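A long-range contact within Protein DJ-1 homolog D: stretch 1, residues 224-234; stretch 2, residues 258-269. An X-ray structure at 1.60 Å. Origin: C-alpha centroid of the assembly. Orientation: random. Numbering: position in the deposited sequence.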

# COMPACT_ATOMS: atom_id res chain seq x y z
N GLN C 224 -32.78 15.38 -3.56
CA GLN C 224 -32.15 15.07 -4.84
C GLN C 224 -30.76 15.66 -4.66
O GLN C 224 -30.62 16.87 -4.46
N VAL C 225 -29.74 14.82 -4.73
CA VAL C 225 -28.38 15.28 -4.53
C VAL C 225 -27.48 15.00 -5.72
O VAL C 225 -27.36 13.86 -6.16
N ASP C 226 -26.87 16.05 -6.26
CA ASP C 226 -25.98 15.91 -7.41
C ASP C 226 -24.54 16.21 -7.03
O ASP C 226 -24.27 17.03 -6.15
N ALA C 227 -23.61 15.54 -7.70
CA ALA C 227 -22.19 15.73 -7.45
C ALA C 227 -21.50 16.09 -8.76
O ALA C 227 -21.67 15.41 -9.77
N VAL C 228 -20.71 17.16 -8.74
CA VAL C 228 -20.00 17.60 -9.93
C VAL C 228 -18.54 17.91 -9.65
O VAL C 228 -18.15 18.16 -8.51
N CYS C 229 -17.74 17.89 -10.71
CA CYS C 229 -16.31 18.18 -10.64
C CYS C 229 -15.90 18.73 -12.00
O CYS C 229 -16.30 18.21 -13.04
N PRO C 230 -15.10 19.81 -12.01
CA PRO C 230 -14.66 20.39 -13.28
C PRO C 230 -13.94 19.35 -14.15
O PRO C 230 -13.31 18.43 -13.65
N GLU C 231 -14.06 19.52 -15.47
CA GLU C 231 -13.42 18.62 -16.43
C GLU C 231 -13.96 17.19 -16.40
O GLU C 231 -13.53 16.36 -17.20
N LYS C 232 -14.89 16.90 -15.50
CA LYS C 232 -15.47 15.56 -15.43
C LYS C 232 -16.98 15.59 -15.61
O LYS C 232 -17.64 16.58 -15.30
N LYS C 233 -17.52 14.49 -16.11
CA LYS C 233 -18.96 14.39 -16.35
C LYS C 233 -19.59 13.26 -15.55
O LYS C 233 -18.89 12.49 -14.89
N ALA C 234 -20.91 13.17 -15.61
CA ALA C 234 -21.63 12.13 -14.90
C ALA C 234 -21.05 10.77 -15.29
O ALA C 234 -20.74 10.54 -16.46
N THR C 258 -13.59 5.08 -4.64
CA THR C 258 -13.71 6.03 -5.73
C THR C 258 -15.16 6.49 -5.67
O THR C 258 -16.06 5.70 -5.39
N PHE C 259 -15.39 7.78 -5.91
CA PHE C 259 -16.74 8.33 -5.85
C PHE C 259 -17.21 8.74 -7.23
O PHE C 259 -16.50 9.43 -7.96
N ALA C 260 -18.42 8.31 -7.58
CA ALA C 260 -18.99 8.61 -8.90
C ALA C 260 -19.78 9.91 -8.95
O ALA C 260 -20.67 10.13 -8.14
N LEU C 261 -19.45 10.75 -9.92
CA LEU C 261 -20.16 12.02 -10.11
C LEU C 261 -21.51 11.72 -10.75
O LEU C 261 -21.67 10.67 -11.38
N THR C 262 -22.46 12.63 -10.60
CA THR C 262 -23.80 12.42 -11.15
C THR C 262 -24.22 13.46 -12.18
O THR C 262 -25.09 13.19 -13.01
N THR C 263 -23.62 14.64 -12.13
CA THR C 263 -23.99 15.71 -13.05
C THR C 263 -22.79 16.36 -13.73
O THR C 263 -21.67 16.30 -13.22
N ASN C 264 -23.03 16.97 -14.88
CA ASN C 264 -21.96 17.63 -15.62
C ASN C 264 -21.78 19.05 -15.10
O ASN C 264 -22.75 19.80 -14.98
N PHE C 265 -20.54 19.41 -14.80
CA PHE C 265 -20.24 20.74 -14.29
C PHE C 265 -20.64 21.81 -15.30
O PHE C 265 -21.13 22.87 -14.92
N ASP C 266 -20.44 21.52 -16.58
CA ASP C 266 -20.79 22.47 -17.64
C ASP C 266 -22.28 22.79 -17.58
O ASP C 266 -22.67 23.93 -17.32
N ASP C 267 -23.10 21.78 -17.83
CA ASP C 267 -24.55 21.93 -17.80
C ASP C 267 -25.00 21.94 -16.35
O ASP C 267 -25.50 20.94 -15.83
N LEU C 268 -24.83 23.08 -15.68
CA LEU C 268 -25.21 23.19 -14.28
C LEU C 268 -25.85 24.53 -13.96
O LEU C 268 -25.22 25.58 -14.08
N VAL C 269 -27.12 24.49 -13.57
CA VAL C 269 -27.85 25.71 -13.22
C VAL C 269 -27.93 25.82 -11.70
O VAL C 269 -28.75 25.16 -11.06

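Stretch 2 runs along the end of the strand in stretch 1 and the turn that follows it, and the two bury 863 Å² between them. Thr258 lies out of reach. Phe259 has chi1 t, and although its CA-to-CB bond points sideways, the ring end comes nearer to stretch 1. Its CE1 lies 3.6 Å from CB of Ala227, which sits at the ring edge. Ala260 makes no contact.

Leu261 has the largest covered area of the contact, 112 Å². Its rotamer is m, t. CD1 packs 3.3 Å from CB of Cys229 and 3.5 Å from CB of Lys232, so it fills the space beside the type II turn from Cys229 to Lys232. CD2 lies 4.2 Å from CB of Ala227. Lys232 itself is extended beyond chi1, and its end leads away.

Thr262 has chi1 p. Its OG1 accepts a hydrogen bond from N of Ala227 at 2.8 Å, while its own N donates to O of Ala227 at 3.0 Å. Side chain and backbone of one residue thus bind both polar backbone atoms of Ala227. N of Thr263 also donates to O of Ala227, at 3.2 Å, so this oxygen takes two bonds.

Thr263 has chi1 m. OG1 of Thr262 and OG1 of Thr263 are hydrogen-bonded at 3.3 Å, and either could be the donor. OG1 of Thr263 also lies 3.1 Å from CB of Asp226, a van der Waals contact. CB of Thr263 packs 3.5 Å from CG1 of Val228, whose chi1 is m.

Water 1 joins the stretches here. It accepts from N of Cys229 at 2.9 Å. It lies 2.7 Å from O of Thr263 and 2.7 Å from O of Lys232, in geometry suited to donating to each.

Asn264 has chi1 m, which brings its amide end nearer to stretch 1. OD1 accepts from N of Ala234 at 2.9 Å. ND2 makes a weak bond to OD2 of Asp267 at 3.3 Å.

Phe265 points toward stretch 1 with chi1 t. CG of Pro230 sits over one ring face, 4.0 Å from the ring centroid, in a CH-pi contact. CG2 of Val228 approaches obliquely, 3.8 Å from CD2 of Phe265.

Asp266 has chi1 m. Its OD2 forms a long salt bridge to NZ of Lys233 at 3.8 Å. Leu268 also points toward stretch 1, with rotamer t, p. Its CD2 lies 3.9 Å from CG2 of Val228, extending the apolar patch. Val269 is out of reach.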

# COMPACT_ATOMS: atom_id res chain seq x y z
CB GLN C 224 -32.88 15.77 -5.99
CG GLN C 224 -32.19 15.63 -7.35
CD GLN C 224 -31.96 14.18 -7.75
OE1 GLN C 224 -32.88 13.36 -7.72
NE2 GLN C 224 -30.73 13.86 -8.14
CB VAL C 225 -27.75 14.62 -3.27
CG1 VAL C 225 -26.51 15.37 -2.85
CG2 VAL C 225 -28.78 14.58 -2.15
CB ASP C 226 -26.42 16.85 -8.54
CG ASP C 226 -27.84 16.58 -9.01
OD1 ASP C 226 -28.17 15.40 -9.24
OD2 ASP C 226 -28.61 17.55 -9.15
CB ALA C 227 -21.59 14.45 -6.87
CB VAL C 228 -20.65 18.87 -10.54
CG1 VAL C 228 -22.11 18.61 -10.85
CG2 VAL C 228 -20.50 20.04 -9.57
CB CYS C 229 -15.52 16.90 -10.35
SG CYS C 229 -13.71 17.10 -10.45
CB PRO C 230 -13.72 21.51 -12.84
CG PRO C 230 -14.33 21.95 -11.55
CD PRO C 230 -14.65 20.63 -10.87
CB GLU C 231 -11.91 18.59 -16.21
CG GLU C 231 -11.22 19.92 -16.48
CD GLU C 231 -9.72 19.85 -16.25
OE1 GLU C 231 -9.05 19.03 -16.91
OE2 GLU C 231 -9.22 20.62 -15.40
CB LYS C 232 -15.09 14.88 -14.12
CG LYS C 232 -13.60 14.54 -14.04
CD LYS C 232 -13.27 13.69 -12.83
CE LYS C 232 -11.79 13.32 -12.82
NZ LYS C 232 -11.44 12.44 -11.67
CB LYS C 233 -19.20 14.15 -17.85
CG LYS C 233 -18.31 14.98 -18.77
CD LYS C 233 -18.54 16.48 -18.59
CE LYS C 233 -17.58 17.28 -19.45
NZ LYS C 233 -17.71 16.95 -20.90
CB ALA C 234 -23.11 12.18 -15.25
CB THR C 258 -13.41 5.40 -7.10
OG1 THR C 258 -14.25 4.26 -7.31
CG2 THR C 258 -11.95 4.97 -7.17
CB PHE C 259 -16.75 9.53 -4.90
CG PHE C 259 -18.10 10.16 -4.73
CD1 PHE C 259 -18.55 11.12 -5.63
CD2 PHE C 259 -18.93 9.78 -3.68
CE1 PHE C 259 -19.81 11.70 -5.48
CE2 PHE C 259 -20.19 10.35 -3.52
CZ PHE C 259 -20.63 11.31 -4.43
CB ALA C 260 -19.86 7.45 -9.36
CB LEU C 261 -19.35 12.96 -11.00
CG LEU C 261 -17.96 13.36 -10.46
CD1 LEU C 261 -17.30 14.31 -11.44
CD2 LEU C 261 -18.10 14.01 -9.09
CB THR C 262 -24.85 12.44 -10.03
OG1 THR C 262 -24.93 13.76 -9.47
CG2 THR C 262 -24.49 11.45 -8.93
CB THR C 263 -24.78 16.81 -12.31
OG1 THR C 263 -25.77 16.20 -11.47
CG2 THR C 263 -25.46 17.74 -13.30
CB ASN C 264 -22.27 17.66 -17.12
CG ASN C 264 -22.50 16.29 -17.70
OD1 ASN C 264 -21.84 15.32 -17.33
ND2 ASN C 264 -23.44 16.19 -18.63
CB PHE C 265 -18.74 20.83 -13.96
CG PHE C 265 -18.35 22.08 -13.23
CD1 PHE C 265 -18.03 23.24 -13.93
CD2 PHE C 265 -18.31 22.11 -11.84
CE1 PHE C 265 -17.67 24.41 -13.26
CE2 PHE C 265 -17.95 23.27 -11.16
CZ PHE C 265 -17.64 24.42 -11.87
CB ASP C 266 -20.46 21.88 -19.01
CG ASP C 266 -19.00 21.47 -19.13
OD1 ASP C 266 -18.12 22.33 -18.90
OD2 ASP C 266 -18.74 20.30 -19.47
CB ASP C 267 -25.22 20.77 -18.53
CG ASP C 267 -24.49 20.37 -19.79
OD1 ASP C 267 -24.27 21.24 -20.66
OD2 ASP C 267 -24.14 19.18 -19.92
CB LEU C 268 -23.97 22.98 -13.40
CG LEU C 268 -24.19 22.80 -11.90
CD1 LEU C 268 -24.99 21.53 -11.65
CD2 LEU C 268 -22.84 22.72 -11.21
CB VAL C 269 -29.28 25.68 -13.79
CG1 VAL C 269 -29.98 26.99 -13.50
CG2 VAL C 269 -29.24 25.41 -15.29
O HOH W 1 -19.05 16.86 -13.04